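Local coordinates for formiminoglutamase (Trypanosoma cruzi, PDB 4MYK), which hydrolyses N-formimino-L-glutamate as an arginase-like, manganese-dependent enzyme, at residues 138-151 / 179-191. The protein carries 1 engineered substitution. Numbering follows the deposited sequence.
Sequences GDVGVINVDSHLDV and RFVEFACQGSQCG. With MN (manganese (II) ion), chain C.
With Asn-144 CG anti to its N (chi1 -178°) and the Glu-182 chain folded back at chi2 (-84°), amide and carboxylate meet across neighbouring parallel strands. Asn-144 ND2 gives a bent hydrogen bond of 2.9 Å to the syn lone pair of Glu-182 OE1, the oxygen lying out of the amide plane. Water 1 sits 2.9 Å from both Glu-182 OE1 and Asp-146 O, while Glu-182 OE2 lies 3.3 Å from Leu-149 CD1. A bend at chi3 (62°) turns the Arg-179 guanidinium toward Asp-139 and Val-140, just before strand 141-145. Arg-179 NH1 is salt-bridged to Asp-139 OD1 (2.7 Å), its N-H aimed at the anti lone pair; OD1 lies close to the guanidinium plane, the carboxylate almost perpendicular to it, and Val-140 O covers one face. Backbone bonds pair 142-146 with 179-183, and Ile-143 CD1 packs on Phe-183 CB at 3.7 Å. Asp-146 OD1 and His-148 ND1 bind one of the two manganese ions at 2.2 and 2.3 Å; the same OD1 accepts from His-148 N in an Asx turn. Asp-236 and Asp-238 add ligands, and Asp-146 also binds the other ion with Asn-122 and Asp-236, at the C-terminal strand ends of the arginase-fold parallel sheet. Strand 141-145 lies between 231-236 and 180-185; helix 216-227 covers the Ile-143 and Phe-183 face, and helix 165-170 the face of Val-142, Asn-144 and Phe-180.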
ATOM      1  N   GLY A 138      -0.804 -15.636 -38.514  1.00 25.76           N
ATOM      2  CA  GLY A 138      -1.713 -16.633 -37.971  1.00 24.84           C
ATOM      3  C   GLY A 138      -1.242 -17.377 -36.736  1.00 25.68           C
ATOM      4  O   GLY A 138      -1.972 -18.204 -36.198  1.00 26.91           O
ATOM      5  N   ASP A 139      -0.031 -17.078 -36.276  1.00 26.68           N
ATOM      6  CA  ASP A 139       0.561 -17.799 -35.147  1.00 25.41           C
ATOM      7  C   ASP A 139       0.885 -16.886 -33.955  1.00 25.46           C
ATOM      8  O   ASP A 139       1.915 -17.065 -33.294  1.00 23.51           O
ATOM      9  CB  ASP A 139       1.829 -18.539 -35.596  1.00 23.05           C
ATOM     10  CG  ASP A 139       2.141 -19.747 -34.731  1.00 22.30           C
ATOM     11  OD1 ASP A 139       1.293 -20.157 -33.913  1.00 20.21           O
ATOM     12  OD2 ASP A 139       3.242 -20.299 -34.884  1.00 29.46           O
ATOM     13  N   VAL A 140       0.011 -15.921 -33.678  1.00 18.61           N
ATOM     14  CA  VAL A 140       0.262 -14.965 -32.612  1.00 20.05           C
ATOM     15  C   VAL A 140      -0.620 -15.226 -31.394  1.00 19.37           C
ATOM     16  O   VAL A 140      -1.798 -15.557 -31.526  1.00 20.23           O
ATOM     17  CB  VAL A 140       0.036 -13.514 -33.094  1.00 21.13           C
ATOM     18  CG1 VAL A 140       0.200 -12.526 -31.940  1.00 17.93           C
ATOM     19  CG2 VAL A 140       0.978 -13.179 -34.231  1.00 21.60           C
ATOM     20  N   GLY A 141      -0.025 -15.088 -30.212  1.00 17.58           N
ATOM     21  CA  GLY A 141      -0.758 -15.076 -28.960  1.00 19.81           C
ATOM     22  C   GLY A 141      -0.707 -13.697 -28.312  1.00 16.02           C
ATOM     23  O   GLY A 141       0.233 -12.937 -28.522  1.00 18.99           O
ATOM     24  N   VAL A 142      -1.725 -13.367 -27.530  1.00 17.76           N
ATOM     25  CA  VAL A 142      -1.805 -12.051 -26.893  1.00 18.76           C
ATOM     26  C   VAL A 142      -2.327 -12.138 -25.452  1.00 17.33           C
ATOM     27  O   VAL A 142      -3.343 -12.786 -25.186  1.00 16.82           O
ATOM     28  CB  VAL A 142      -2.697 -11.064 -27.714  1.00 15.89           C
ATOM     29  CG1 VAL A 142      -2.798  -9.682 -27.016  1.00 19.68           C
ATOM     30  CG2 VAL A 142      -2.181 -10.919 -29.136  1.00 11.72           C
ATOM     31  N   ILE A 143      -1.619 -11.490 -24.529  1.00 17.45           N
ATOM     32  CA  ILE A 143      -2.126 -11.329 -23.167  1.00 18.74           C
ATOM     33  C   ILE A 143      -2.277  -9.852 -22.776  1.00 19.01           C
ATOM     34  O   ILE A 143      -1.335  -9.060 -22.901  1.00 17.81           O
ATOM     35  CB  ILE A 143      -1.291 -12.120 -22.115  1.00 21.65           C
ATOM     36  CG1 ILE A 143      -1.804 -11.840 -20.697  1.00 16.58           C
ATOM     37  CG2 ILE A 143       0.206 -11.821 -22.243  1.00 18.64           C
ATOM     38  CD1 ILE A 143      -1.147 -12.711 -19.632  1.00 18.07           C
ATOM     39  N   ASN A 144      -3.481  -9.491 -22.335  1.00 19.61           N
ATOM     40  CA  ASN A 144      -3.762  -8.154 -21.822  1.00 17.25           C
ATOM     41  C   ASN A 144      -3.824  -8.184 -20.290  1.00 16.25           C
ATOM     42  O   ASN A 144      -4.811  -8.652 -19.705  1.00 16.81           O
ATOM     43  CB  ASN A 144      -5.073  -7.602 -22.435  1.00 20.50           C
ATOM     44  CG  ASN A 144      -5.413  -6.178 -21.969  1.00 17.03           C
ATOM     45  OD1 ASN A 144      -4.534  -5.379 -21.650  1.00 19.40           O
ATOM     46  ND2 ASN A 144      -6.697  -5.865 -21.938  1.00 19.04           N
ATOM     47  N   VAL A 145      -2.746  -7.711 -19.661  1.00 14.33           N
ATOM     48  CA  VAL A 145      -2.705  -7.455 -18.223  1.00 16.72           C
ATOM     49  C   VAL A 145      -3.348  -6.095 -17.967  1.00 16.88           C
ATOM     50  O   VAL A 145      -2.791  -5.049 -18.341  1.00 14.77           O
ATOM     51  CB  VAL A 145      -1.257  -7.439 -17.668  1.00 15.62           C
ATOM     52  CG1 VAL A 145      -1.263  -7.230 -16.135  1.00 13.00           C
ATOM     53  CG2 VAL A 145      -0.523  -8.724 -18.049  1.00 12.21           C
ATOM     54  N   ASP A 146      -4.517  -6.113 -17.333  1.00 14.79           N
ATOM     55  CA  ASP A 146      -5.354  -4.936 -17.302  1.00 14.72           C
ATOM     56  C   ASP A 146      -6.487  -5.174 -16.327  1.00 15.59           C
ATOM     57  O   ASP A 146      -7.117  -6.227 -16.362  1.00 15.12           O
ATOM     58  CB  ASP A 146      -5.906  -4.697 -18.703  1.00 15.74           C
ATOM     59  CG  ASP A 146      -6.468  -3.324 -18.878  1.00 18.71           C
ATOM     60  OD1 ASP A 146      -6.630  -2.607 -17.870  1.00 16.12           O
ATOM     61  OD2 ASP A 146      -6.742  -2.966 -20.036  1.00 18.13           O
ATOM     62  N   SER A 147      -6.731  -4.202 -15.447  1.00 18.68           N
ATOM     63  CA  SER A 147      -7.850  -4.284 -14.507  1.00 15.32           C
ATOM     64  C   SER A 147      -9.151  -4.076 -15.265  1.00 19.00           C
ATOM     65  O   SER A 147     -10.237  -4.352 -14.761  1.00 21.73           O
ATOM     66  CB  SER A 147      -7.710  -3.261 -13.375  1.00 16.55           C
ATOM     67  OG  SER A 147      -7.734  -1.928 -13.850  1.00 19.60           O
ATOM     68  N   HIS A 148      -9.013  -3.581 -16.489  1.00 20.61           N
ATOM     69  CA  HIS A 148     -10.143  -3.291 -17.355  1.00 23.53           C
ATOM     70  C   HIS A 148     -10.253  -4.339 -18.460  1.00 23.63           C
ATOM     71  O   HIS A 148      -9.260  -4.912 -18.918  1.00 21.09           O
ATOM     72  CB  HIS A 148     -10.035  -1.881 -17.965  1.00 18.83           C
ATOM     73  CG  HIS A 148      -9.933  -0.787 -16.946  1.00 20.48           C
ATOM     74  ND1 HIS A 148      -8.759  -0.114 -16.693  1.00 17.98           N
ATOM     75  CD2 HIS A 148     -10.855  -0.262 -16.105  1.00 23.81           C
ATOM     76  CE1 HIS A 148      -8.961   0.783 -15.743  1.00 18.09           C
ATOM     77  NE2 HIS A 148     -10.225   0.710 -15.365  1.00 21.54           N
ATOM     78  N   LEU A 149     -11.491  -4.592 -18.855  1.00 28.09           N
ATOM     79  CA  LEU A 149     -11.803  -5.434 -19.985  1.00 29.14           C
ATOM     80  C   LEU A 149     -12.791  -4.624 -20.818  1.00 34.78           C
ATOM     81  O   LEU A 149     -14.006  -4.735 -20.650  1.00 33.59           O
ATOM     82  CB  LEU A 149     -12.384  -6.762 -19.488  1.00 30.21           C
ATOM     83  CG  LEU A 149     -13.403  -7.579 -20.277  1.00 31.59           C
ATOM     84  CD1 LEU A 149     -13.164  -7.529 -21.785  1.00 33.65           C
ATOM     85  CD2 LEU A 149     -13.397  -9.013 -19.747  1.00 29.97           C
ATOM     86  N   ASP A 150     -12.243  -3.777 -21.687  1.00 35.98           N
ATOM     87  CA  ASP A 150     -13.022  -2.815 -22.466  1.00 34.74           C
ATOM     88  C   ASP A 150     -12.914  -3.127 -23.954  1.00 35.93           C
ATOM     89  O   ASP A 150     -11.865  -2.929 -24.573  1.00 33.94           O
ATOM     90  CB  ASP A 150     -12.533  -1.394 -22.179  1.00 35.57           C
ATOM     91  CG  ASP A 150     -13.371  -0.340 -22.860  1.00 36.37           C
ATOM     92  OD1 ASP A 150     -14.175  -0.690 -23.746  1.00 35.94           O
ATOM     93  OD2 ASP A 150     -13.218   0.847 -22.514  1.00 36.50           O
ATOM     94  N   VAL A 151     -13.998  -3.624 -24.534  1.00 37.68           N
ATOM     95  CA  VAL A 151     -13.904  -4.130 -25.888  1.00 34.33           C
ATOM     96  C   VAL A 151     -15.126  -3.779 -26.732  1.00 37.24           C
ATOM     97  O   VAL A 151     -15.626  -4.611 -27.478  1.00 36.72           O
ATOM     98  CB  VAL A 151     -13.632  -5.655 -25.883  1.00 34.40           C
ATOM     99  CG1 VAL A 151     -13.177  -6.118 -27.241  1.00 35.44           C
ATOM    100  CG2 VAL A 151     -12.562  -5.994 -24.855  1.00 36.22           C
ATOM    101  N   ARG A 179      -6.250 -17.881 -28.187  1.00 17.99           N
ATOM    102  CA  ARG A 179      -4.908 -17.493 -27.744  1.00 19.18           C
ATOM    103  C   ARG A 179      -4.864 -16.080 -27.164  1.00 16.09           C
ATOM    104  O   ARG A 179      -3.823 -15.436 -27.131  1.00 13.78           O
ATOM    105  CB  ARG A 179      -3.892 -17.692 -28.868  1.00 18.69           C
ATOM    106  CG  ARG A 179      -3.677 -19.172 -29.167  1.00 17.78           C
ATOM    107  CD  ARG A 179      -2.833 -19.393 -30.397  1.00 17.49           C
ATOM    108  NE  ARG A 179      -1.493 -18.842 -30.252  1.00 18.20           N
ATOM    109  CZ  ARG A 179      -0.550 -18.952 -31.179  1.00 18.63           C
ATOM    110  NH1 ARG A 179      -0.813 -19.596 -32.308  1.00 21.98           N
ATOM    111  NH2 ARG A 179       0.648 -18.426 -30.979  1.00 20.04           N
ATOM    112  N   PHE A 180      -6.020 -15.631 -26.684  1.00 20.15           N
ATOM    113  CA  PHE A 180      -6.134 -14.327 -26.045  1.00 18.82           C
ATOM    114  C   PHE A 180      -6.540 -14.436 -24.577  1.00 17.80           C
ATOM    115  O   PHE A 180      -7.535 -15.065 -24.234  1.00 18.42           O
ATOM    116  CB  PHE A 180      -7.097 -13.419 -26.813  1.00 17.63           C
ATOM    117  CG  PHE A 180      -7.349 -12.108 -26.138  1.00 16.29           C
ATOM    118  CD1 PHE A 180      -6.328 -11.195 -25.969  1.00 17.00           C
ATOM    119  CD2 PHE A 180      -8.608 -11.784 -25.677  1.00 19.26           C
ATOM    120  CE1 PHE A 180      -6.563  -9.985 -25.341  1.00 18.26           C
ATOM    121  CE2 PHE A 180      -8.844 -10.572 -25.052  1.00 19.37           C
ATOM    122  CZ  PHE A 180      -7.822  -9.675 -24.887  1.00 13.92           C
ATOM    123  N   VAL A 181      -5.750 -13.818 -23.711  1.00 18.62           N
ATOM    124  CA  VAL A 181      -6.042 -13.829 -22.286  1.00 19.08           C
ATOM    125  C   VAL A 181      -6.167 -12.408 -21.723  1.00 17.93           C
ATOM    126  O   VAL A 181      -5.321 -11.548 -21.967  1.00 16.65           O
ATOM    127  CB  VAL A 181      -4.984 -14.619 -21.491  1.00 19.23           C
ATOM    128  CG1 VAL A 181      -5.282 -14.552 -20.003  1.00 16.06           C
ATOM    129  CG2 VAL A 181      -4.934 -16.057 -21.970  1.00 17.64           C
ATOM    130  N   GLU A 182      -7.256 -12.177 -20.997  1.00 18.18           N
ATOM    131  CA  GLU A 182      -7.424 -10.984 -20.182  1.00 19.54           C
ATOM    132  C   GLU A 182      -6.923 -11.363 -18.804  1.00 17.26           C
ATOM    133  O   GLU A 182      -7.464 -12.266 -18.173  1.00 17.23           O
ATOM    134  CB  GLU A 182      -8.898 -10.589 -20.100  1.00 20.99           C
ATOM    135  CG  GLU A 182      -9.539 -10.240 -21.438  1.00 20.93           C
ATOM    136  CD  GLU A 182      -9.298  -8.799 -21.866  1.00 22.78           C
ATOM    137  OE1 GLU A 182      -8.329  -8.173 -21.399  1.00 18.39           O
ATOM    138  OE2 GLU A 182     -10.089  -8.285 -22.685  1.00 30.03           O
ATOM    139  N   PHE A 183      -5.878 -10.685 -18.349  1.00 16.38           N
ATOM    140  CA  PHE A 183      -5.191 -11.083 -17.132  1.00 15.92           C
ATOM    141  C   PHE A 183      -5.325 -10.054 -16.018  1.00 15.02           C
ATOM    142  O   PHE A 183      -4.990  -8.886 -16.203  1.00 16.60           O
ATOM    143  CB  PHE A 183      -3.718 -11.320 -17.429  1.00 15.20           C
ATOM    144  CG  PHE A 183      -3.011 -12.080 -16.362  1.00 15.23           C
ATOM    145  CD1 PHE A 183      -2.426 -11.417 -15.288  1.00 16.50           C
ATOM    146  CD2 PHE A 183      -2.939 -13.462 -16.415  1.00 16.08           C
ATOM    147  CE1 PHE A 183      -1.781 -12.116 -14.292  1.00 13.97           C
ATOM    148  CE2 PHE A 183      -2.291 -14.171 -15.420  1.00 19.32           C
ATOM    149  CZ  PHE A 183      -1.708 -13.501 -14.360  1.00 19.16           C
ATOM    150  N   ALA A 184      -5.822 -10.502 -14.868  1.00 15.85           N
ATOM    151  CA  ALA A 184      -5.999  -9.648 -13.692  1.00 15.46           C
ATOM    152  C   ALA A 184      -7.072  -8.594 -13.904  1.00 16.12           C
ATOM    153  O   ALA A 184      -6.999  -7.501 -13.350  1.00 17.47           O
ATOM    154  CB  ALA A 184      -4.689  -8.987 -13.299  1.00 14.45           C
ATOM    155  N   CYS A 185      -8.064  -8.923 -14.718  1.00 14.49           N
ATOM    156  CA  CYS A 185      -9.217  -8.058 -14.882  1.00 16.87           C
ATOM    157  C   CYS A 185     -10.106  -8.107 -13.627  1.00 17.50           C
ATOM    158  O   CYS A 185     -10.089  -9.087 -12.876  1.00 16.72           O
ATOM    159  CB  CYS A 185      -9.997  -8.438 -16.146  1.00 18.66           C
ATOM    160  SG  CYS A 185     -10.306 -10.205 -16.313  1.00 19.83           S
ATOM    161  N   GLN A 186     -10.869  -7.039 -13.413  1.00 15.04           N
ATOM    162  CA  GLN A 186     -11.649  -6.864 -12.191  1.00 17.34           C
ATOM    163  C   GLN A 186     -13.168  -6.845 -12.464  1.00 21.01           C
ATOM    164  O   GLN A 186     -13.646  -5.997 -13.211  1.00 18.03           O
ATOM    165  CB  GLN A 186     -11.185  -5.600 -11.458  1.00 13.34           C
ATOM    166  CG  GLN A 186      -9.763  -5.739 -10.957  1.00 15.70           C
ATOM    167  CD  GLN A 186      -9.296  -4.560 -10.132  1.00 19.96           C
ATOM    168  OE1 GLN A 186     -10.094  -3.857  -9.523  1.00 20.16           O
ATOM    169  NE2 GLN A 186      -7.992  -4.339 -10.107  1.00 15.80           N
ATOM    170  N   GLY A 187     -13.909  -7.780 -11.860  1.00 15.22           N
ATOM    171  CA  GLY A 187     -15.342  -7.908 -12.093  1.00 17.86           C
ATOM    172  C   GLY A 187     -16.198  -6.684 -11.776  1.00 20.11           C
ATOM    173  O   GLY A 187     -17.319  -6.549 -12.266  1.00 20.75           O
ATOM    174  N   SER A 188     -15.668  -5.786 -10.955  1.00 18.11           N
ATOM    175  CA  SER A 188     -16.355  -4.543 -10.603  1.00 20.03           C
ATOM    176  C   SER A 188     -16.232  -3.490 -11.697  1.00 21.77           C
ATOM    177  O   SER A 188     -16.857  -2.431 -11.626  1.00 22.59           O
ATOM    178  CB  SER A 188     -15.751  -3.984  -9.324  1.00 16.20           C
ATOM    179  OG  SER A 188     -14.340  -4.014  -9.423  1.00 21.82           O
ATOM    180  N   GLN A 189     -15.412  -3.796 -12.696  1.00 21.36           N
ATOM    181  CA  GLN A 189     -15.071  -2.872 -13.770  1.00 25.44           C
ATOM    182  C   GLN A 189     -15.208  -3.514 -15.138  1.00 26.40           C
ATOM    183  O   GLN A 189     -14.635  -3.009 -16.103  1.00 31.64           O
ATOM    184  CB  GLN A 189     -13.608  -2.441 -13.648  1.00 25.09           C
ATOM    185  CG  GLN A 189     -13.304  -1.467 -12.549  1.00 25.79           C
ATOM    186  CD  GLN A 189     -12.102  -0.624 -12.891  1.00 27.35           C
ATOM    187  OE1 GLN A 189     -12.160   0.607 -12.837  1.00 31.14           O
ATOM    188  NE2 GLN A 189     -11.006  -1.281 -13.278  1.00 25.17           N
ATOM    189  N   CYS A 190     -15.923  -4.630 -15.235  1.00 22.29           N
ATOM    190  CA  CYS A 190     -16.046  -5.297 -16.522  0.70 27.11           C
ATOM    191  C   CYS A 190     -17.494  -5.586 -16.934  1.00 27.93           C
ATOM    192  O   CYS A 190     -18.198  -6.380 -16.308  1.00 33.05           O
ATOM    193  CB  CYS A 190     -15.150  -6.540 -16.576  0.70 27.44           C
ATOM    194  SG  CYS A 190     -13.366  -6.122 -16.443  0.70 32.12           S
ATOM    195  N   GLY A 191     -17.929  -4.909 -17.997  1.00 22.75           N
ATOM    196  CA  GLY A 191     -19.273  -5.090 -18.513  1.00 30.82           C
ATOM    197  C   GLY A 191     -19.470  -6.561 -18.816  1.00 31.41           C
ATOM    198  O   GLY A 191     -18.519  -7.237 -19.211  1.00 30.46           O
TER
HETATM  199 MN    MN C 401      -6.718  -0.442 -17.644  1.00 19.09          MN
HETATM  200  O   HOH W   1      -7.978  -7.953 -18.556  1.00 26.20           O
HETATM  201  O   HOH W   2     -13.872  -2.587 -18.393  1.00 29.24           O
HETATM  202  O   HOH W   3     -16.245  -2.629 -19.570  1.00 30.45           O
HETATM  203  O   HOH W   4      -7.801   0.469 -19.585  1.00 20.34           O